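Local coordinates for protein choline kinase (Streptococcus pneumoniae, PDB 4R78) that binds AMP at its nucleotide site and, as a choline kinase of the protein kinase-like fold, probably transfers phosphate from ATP to choline, at residues A296-G299 with L300-G304; Y248-D251 with Q252-V255. All coordinates share one frame; numbering follows the deposited sequence.

Contact 1 (A296-G299 with L300-G304)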
ATOM      1  N   ALA A 296     -14.272   3.803 -10.611  1.00 14.29           N
ATOM      2  CA  ALA A 296     -13.592   3.375 -11.840  1.00 14.42           C
ATOM      3  C   ALA A 296     -14.499   3.627 -13.048  1.00 14.52           C
ATOM      4  O   ALA A 296     -14.055   4.132 -14.081  1.00 14.21           O
ATOM      5  CB  ALA A 296     -13.191   1.904 -11.756  1.00 14.47           C
ATOM      6  N   VAL A 297     -15.778   3.286 -12.905  1.00 14.72           N
ATOM      7  CA  VAL A 297     -16.771   3.518 -13.957  1.00 15.02           C
ATOM      8  C   VAL A 297     -16.866   5.013 -14.286  1.00 15.27           C
ATOM      9  O   VAL A 297     -16.818   5.402 -15.463  1.00 15.27           O
ATOM     10  CB  VAL A 297     -18.147   2.920 -13.556  1.00 14.78           C
ATOM     11  CG1 VAL A 297     -19.254   3.370 -14.504  1.00 15.22           C
ATOM     12  CG2 VAL A 297     -18.061   1.399 -13.514  1.00 15.01           C
ATOM     13  N   LYS A 298     -16.952   5.839 -13.244  1.00 15.74           N
ATOM     14  CA  LYS A 298     -16.980   7.299 -13.375  1.00 16.13           C
ATOM     15  C   LYS A 298     -15.719   7.819 -14.063  1.00 16.31           C
ATOM     16  O   LYS A 298     -15.794   8.665 -14.959  1.00 16.61           O
ATOM     17  CB  LYS A 298     -17.134   7.944 -11.992  1.00 16.45           C
ATOM     18  CG  LYS A 298     -17.245   9.462 -11.995  1.00 18.22           C
ATOM     19  CD  LYS A 298     -17.273  10.004 -10.570  1.00 21.34           C
ATOM     20  CE  LYS A 298     -17.227  11.528 -10.536  1.00 22.67           C
ATOM     21  NZ  LYS A 298     -18.509  12.146 -10.974  1.00 24.67           N
ATOM     22  N   GLY A 299     -14.565   7.303 -13.641  1.00 16.34           N
ATOM     23  CA  GLY A 299     -13.277   7.685 -14.215  1.00 16.77           C
ATOM     24  C   GLY A 299     -13.156   7.350 -15.689  1.00 17.10           C
ATOM     25  O   GLY A 299     -12.623   8.147 -16.466  1.00 17.20           O
ATOM     26  N   LEU A 300     -13.650   6.174 -16.073  1.00 17.11           N
ATOM     27  CA  LEU A 300     -13.645   5.756 -17.477  1.00 17.58           C
ATOM     28  C   LEU A 300     -14.448   6.722 -18.347  1.00 18.40           C
ATOM     29  O   LEU A 300     -13.998   7.099 -19.429  1.00 18.77           O
ATOM     30  CB  LEU A 300     -14.170   4.322 -17.630  1.00 17.35           C
ATOM     31  CG  LEU A 300     -13.239   3.173 -17.224  1.00 17.09           C
ATOM     32  CD1 LEU A 300     -14.042   1.895 -17.075  1.00 16.72           C
ATOM     33  CD2 LEU A 300     -12.096   2.987 -18.221  1.00 16.80           C
ATOM     34  N   ALA A 301     -15.621   7.131 -17.863  1.00 19.09           N
ATOM     35  CA  ALA A 301     -16.471   8.070 -18.600  1.00 20.19           C
ATOM     36  C   ALA A 301     -15.813   9.438 -18.740  1.00 20.93           C
ATOM     37  O   ALA A 301     -15.838  10.034 -19.822  1.00 21.23           O
ATOM     38  CB  ALA A 301     -17.833   8.198 -17.941  1.00 19.99           C
ATOM     39  N   SER A 302     -15.214   9.923 -17.653  1.00 21.78           N
ATOM     40  CA  SER A 302     -14.552  11.231 -17.639  1.00 22.69           C
ATOM     41  C   SER A 302     -13.303  11.241 -18.519  1.00 23.07           C
ATOM     42  O   SER A 302     -13.006  12.242 -19.183  1.00 23.50           O
ATOM     43  CB  SER A 302     -14.200  11.647 -16.209  1.00 22.76           C
ATOM     44  OG  SER A 302     -15.356  11.683 -15.389  1.00 23.79           O
ATOM     45  N   TYR A 303     -12.584  10.120 -18.525  1.00 23.31           N
ATOM     46  CA  TYR A 303     -11.388   9.967 -19.345  1.00 23.81           C
ATOM     47  C   TYR A 303     -11.728   9.973 -20.837  1.00 24.43           C
ATOM     48  O   TYR A 303     -11.064  10.650 -21.627  1.00 24.82           O
ATOM     49  CB  TYR A 303     -10.625   8.689 -18.971  1.00 23.60           C
ATOM     50  CG  TYR A 303      -9.400   8.469 -19.825  1.00 23.12           C
ATOM     51  CD1 TYR A 303      -8.237   9.207 -19.605  1.00 23.20           C
ATOM     52  CD2 TYR A 303      -9.411   7.541 -20.863  1.00 22.78           C
ATOM     53  CE1 TYR A 303      -7.115   9.023 -20.394  1.00 22.81           C
ATOM     54  CE2 TYR A 303      -8.290   7.346 -21.660  1.00 22.91           C
ATOM     55  CZ  TYR A 303      -7.148   8.090 -21.417  1.00 22.97           C
ATOM     56  OH  TYR A 303      -6.038   7.908 -22.197  1.00 22.65           O
ATOM     57  N   GLY A 304     -12.762   9.221 -21.208  1.00 24.90           N
ATOM     58  CA  GLY A 304     -13.211   9.142 -22.596  1.00 25.43           C
ATOM     59  C   GLY A 304     -14.164  10.263 -22.967  1.00 25.72           C
ATOM     60  O   GLY A 304     -14.107  11.360 -22.403  1.00 26.18           O
TER
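Ala-296 meets Leu-300 one helical turn on, where its carbonyl O takes the Leu-300 N-H at 2.9 Å. The leucine side chain begins close beside the same oxygen: Leu-300 CG is 3.4 Å from Ala-296 O, with CB and CD1 a little further off. A chi1 of -76° sets CG beside the leucine's own backbone N, on the flank facing the preceding turn, which accounts for the close approach to Ala-296 O. Val-297 repeats the backbone pattern, with its O receiving Ala-301 N at 3.2 Å. The valine side chain leads away from the following turn and, with Leu-300, meets Val-172 of helix 169-177; Leu-300 also touches Ala-175 and Val-176 on that helix and Ile-265 on helix 257-280. This is the last part of helix 288-303, the C-terminal helix of the model, packed in the helical lobe of a protein kinase-like fold; each bond runs from an N-H to the carbonyl four residues earlier, as in any alpha-helix. Lys-298 O accepts Ser-302 N at 3.0 Å, and Ser-302 OG also comes within 3.1 Å of Lys-298 O. The lysine itself stretches away from this turn on the exposed flank. Gly-299 has no side chain to offer, and its part is played by its carbonyl: Gly-299 O accepts Tyr-303 N at 2.9 Å, while Tyr-303 CB sits 3.2 Å from Gly-299 O. With CG anti to the backbone N (chi1 178°), the tyrosine ring swings clear of the glycine; the side chain touches Ile-262 of helix 257-280 and Leu-179 and Arg-182 of helix 179-186, its hydroxyl hydrogen-bonded to Glu-258.

Contact 2 (Y248-D251 with Q252-V255)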
ATOM      1  N   TYR A 248       6.346  18.641  -6.096  1.00 16.17           N
ATOM      2  CA  TYR A 248       6.961  17.344  -6.380  1.00 15.64           C
ATOM      3  C   TYR A 248       7.770  17.316  -7.680  1.00 15.66           C
ATOM      4  O   TYR A 248       8.816  16.659  -7.753  1.00 15.41           O
ATOM      5  CB  TYR A 248       5.885  16.249  -6.383  1.00 15.08           C
ATOM      6  CG  TYR A 248       6.325  14.949  -7.019  1.00 14.43           C
ATOM      7  CD1 TYR A 248       6.948  13.954  -6.262  1.00 14.36           C
ATOM      8  CD2 TYR A 248       6.138  14.724  -8.385  1.00 14.26           C
ATOM      9  CE1 TYR A 248       7.358  12.764  -6.847  1.00 14.73           C
ATOM     10  CE2 TYR A 248       6.549  13.538  -8.981  1.00 14.24           C
ATOM     11  CZ  TYR A 248       7.159  12.565  -8.206  1.00 13.59           C
ATOM     12  OH  TYR A 248       7.553  11.392  -8.797  1.00 14.71           O
ATOM     13  N   GLU A 249       7.267  18.009  -8.698  1.00 15.76           N
ATOM     14  CA  GLU A 249       7.877  18.040 -10.030  1.00 16.34           C
ATOM     15  C   GLU A 249       9.323  18.526  -9.976  1.00 16.22           C
ATOM     16  O   GLU A 249       9.631  19.522  -9.321  1.00 16.36           O
ATOM     17  CB  GLU A 249       7.060  18.948 -10.954  1.00 16.74           C
ATOM     18  CG  GLU A 249       7.371  18.839 -12.444  1.00 19.17           C
ATOM     19  CD  GLU A 249       6.544  19.813 -13.277  1.00 22.33           C
ATOM     20  OE1 GLU A 249       6.024  20.802 -12.709  1.00 25.33           O
ATOM     21  OE2 GLU A 249       6.423  19.599 -14.503  1.00 24.26           O
ATOM     22  N   SER A 250      10.199  17.791 -10.655  1.00 16.16           N
ATOM     23  CA  SER A 250      11.594  18.182 -10.868  1.00 16.15           C
ATOM     24  C   SER A 250      12.052  17.514 -12.159  1.00 16.18           C
ATOM     25  O   SER A 250      11.299  16.744 -12.756  1.00 15.91           O
ATOM     26  CB  SER A 250      12.473  17.758  -9.686  1.00 16.03           C
ATOM     27  OG  SER A 250      12.690  16.355  -9.667  1.00 16.88           O
ATOM     28  N   ASP A 251      13.275  17.793 -12.602  1.00 16.67           N
ATOM     29  CA  ASP A 251      13.758  17.152 -13.825  1.00 16.99           C
ATOM     30  C   ASP A 251      13.758  15.622 -13.705  1.00 17.29           C
ATOM     31  O   ASP A 251      13.390  14.919 -14.651  1.00 17.41           O
ATOM     32  CB  ASP A 251      15.146  17.651 -14.210  1.00 17.24           C
ATOM     33  CG  ASP A 251      15.508  17.290 -15.636  1.00 17.82           C
ATOM     34  OD1 ASP A 251      16.284  16.335 -15.828  1.00 21.19           O
ATOM     35  OD2 ASP A 251      14.986  17.940 -16.561  1.00 19.63           O
ATOM     36  N   GLN A 252      14.143  15.123 -12.532  1.00 17.64           N
ATOM     37  CA  GLN A 252      14.196  13.680 -12.281  1.00 18.23           C
ATOM     38  C   GLN A 252      12.844  13.085 -11.877  1.00 17.70           C
ATOM     39  O   GLN A 252      12.679  11.863 -11.868  1.00 17.99           O
ATOM     40  CB  GLN A 252      15.256  13.351 -11.226  1.00 18.66           C
ATOM     41  CG  GLN A 252      16.684  13.609 -11.692  1.00 21.78           C
ATOM     42  CD  GLN A 252      17.731  13.052 -10.744  1.00 25.41           C
ATOM     43  OE1 GLN A 252      17.522  12.022 -10.095  1.00 27.87           O
ATOM     44  NE2 GLN A 252      18.871  13.730 -10.665  1.00 26.72           N
ATOM     45  N   THR A 253      11.884  13.951 -11.554  1.00 17.05           N
ATOM     46  CA  THR A 253      10.510  13.525 -11.260  1.00 16.53           C
ATOM     47  C   THR A 253       9.490  14.261 -12.137  1.00 16.34           C
ATOM     48  O   THR A 253       8.719  15.085 -11.638  1.00 16.23           O
ATOM     49  CB  THR A 253      10.143  13.686  -9.752  1.00 16.44           C
ATOM     50  OG1 THR A 253      10.424  15.022  -9.311  1.00 16.29           O
ATOM     51  CG2 THR A 253      10.913  12.692  -8.896  1.00 16.87           C
ATOM     52  N   PRO A 254       9.482  13.967 -13.453  1.00 16.18           N
ATOM     53  CA  PRO A 254       8.513  14.620 -14.331  1.00 16.21           C
ATOM     54  C   PRO A 254       7.081  14.183 -14.014  1.00 16.25           C
ATOM     55  O   PRO A 254       6.871  13.122 -13.416  1.00 16.31           O
ATOM     56  CB  PRO A 254       8.922  14.132 -15.723  1.00 16.18           C
ATOM     57  CG  PRO A 254       9.567  12.810 -15.477  1.00 16.22           C
ATOM     58  CD  PRO A 254      10.308  12.989 -14.187  1.00 16.38           C
ATOM     59  N   VAL A 255       6.116  15.000 -14.422  1.00 16.55           N
ATOM     60  CA  VAL A 255       4.702  14.759 -14.144  1.00 16.73           C
ATOM     61  C   VAL A 255       3.906  14.569 -15.434  1.00 16.86           C
ATOM     62  O   VAL A 255       4.096  15.305 -16.407  1.00 17.06           O
ATOM     63  CB  VAL A 255       4.103  15.935 -13.318  1.00 16.99           C
ATOM     64  CG1 VAL A 255       2.574  15.874 -13.271  1.00 17.31           C
ATOM     65  CG2 VAL A 255       4.695  15.954 -11.911  1.00 17.36           C
TER
HETATM   66  O   HOH W   1       8.071  11.313 -11.637  1.00 19.62           O
HETATM   67  O   HOH W   2       7.192  17.391 -15.757  1.00 26.72           O
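Thr-253 OG1 is gripped by two groups of the arm before the bend: it donates to Tyr-248 O at 2.8 Å, and Ser-250 OG lies 2.7 Å from Thr-253 OG1. Chi1 of 53° puts this threonine oxygen between its own backbone N and carbonyl carbon, facing both partners. The backbone of Ser-250 and Thr-253 is paired in both directions. Ser-250 N reaches Thr-253 O at 3.2 Å from well above the carbonyl plane, and Thr-253 N returns a weak bond to Ser-250 O. Asp-251 and Gln-252 form the bend between them, a type I beta turn. Thr-253 also lies over one face of the Tyr-248 ring, CB 3.5 Å from CZ, while Val-255 CG2 meets the ring edge at CD2 and also packs on Glu-249 CB. One water joins Tyr-248 OH to Pro-254 O; another joins Glu-249 OE2 to Val-255 N. The turn links helix 238-248 to helix 257-280: Tyr-248 packs on Leu-227 of helix 223-233 and bonds through OH to His-137, while its carbonyl also takes Gln-134 NE2 from helix 126-137.

Overall arrangement
Contact 2 comes first along the chain, and helix 257-280 connects it with contact 1: the 248-255 turn leads into that helix, and 296-304 runs back along it. The two do not touch; their centres lie 26 Å apart and their nearest atoms about 13 Å. Both are peripheral, contact 1 centred about 23 Å and contact 2 about 22 Å from the centre of the chain. None of the residues lining the AMP pocket, such as Glu-109, Tyr-110 and Asp-214, belongs to either contact, which is consistent with structural packing in the helical part rather than a place in the nucleotide site.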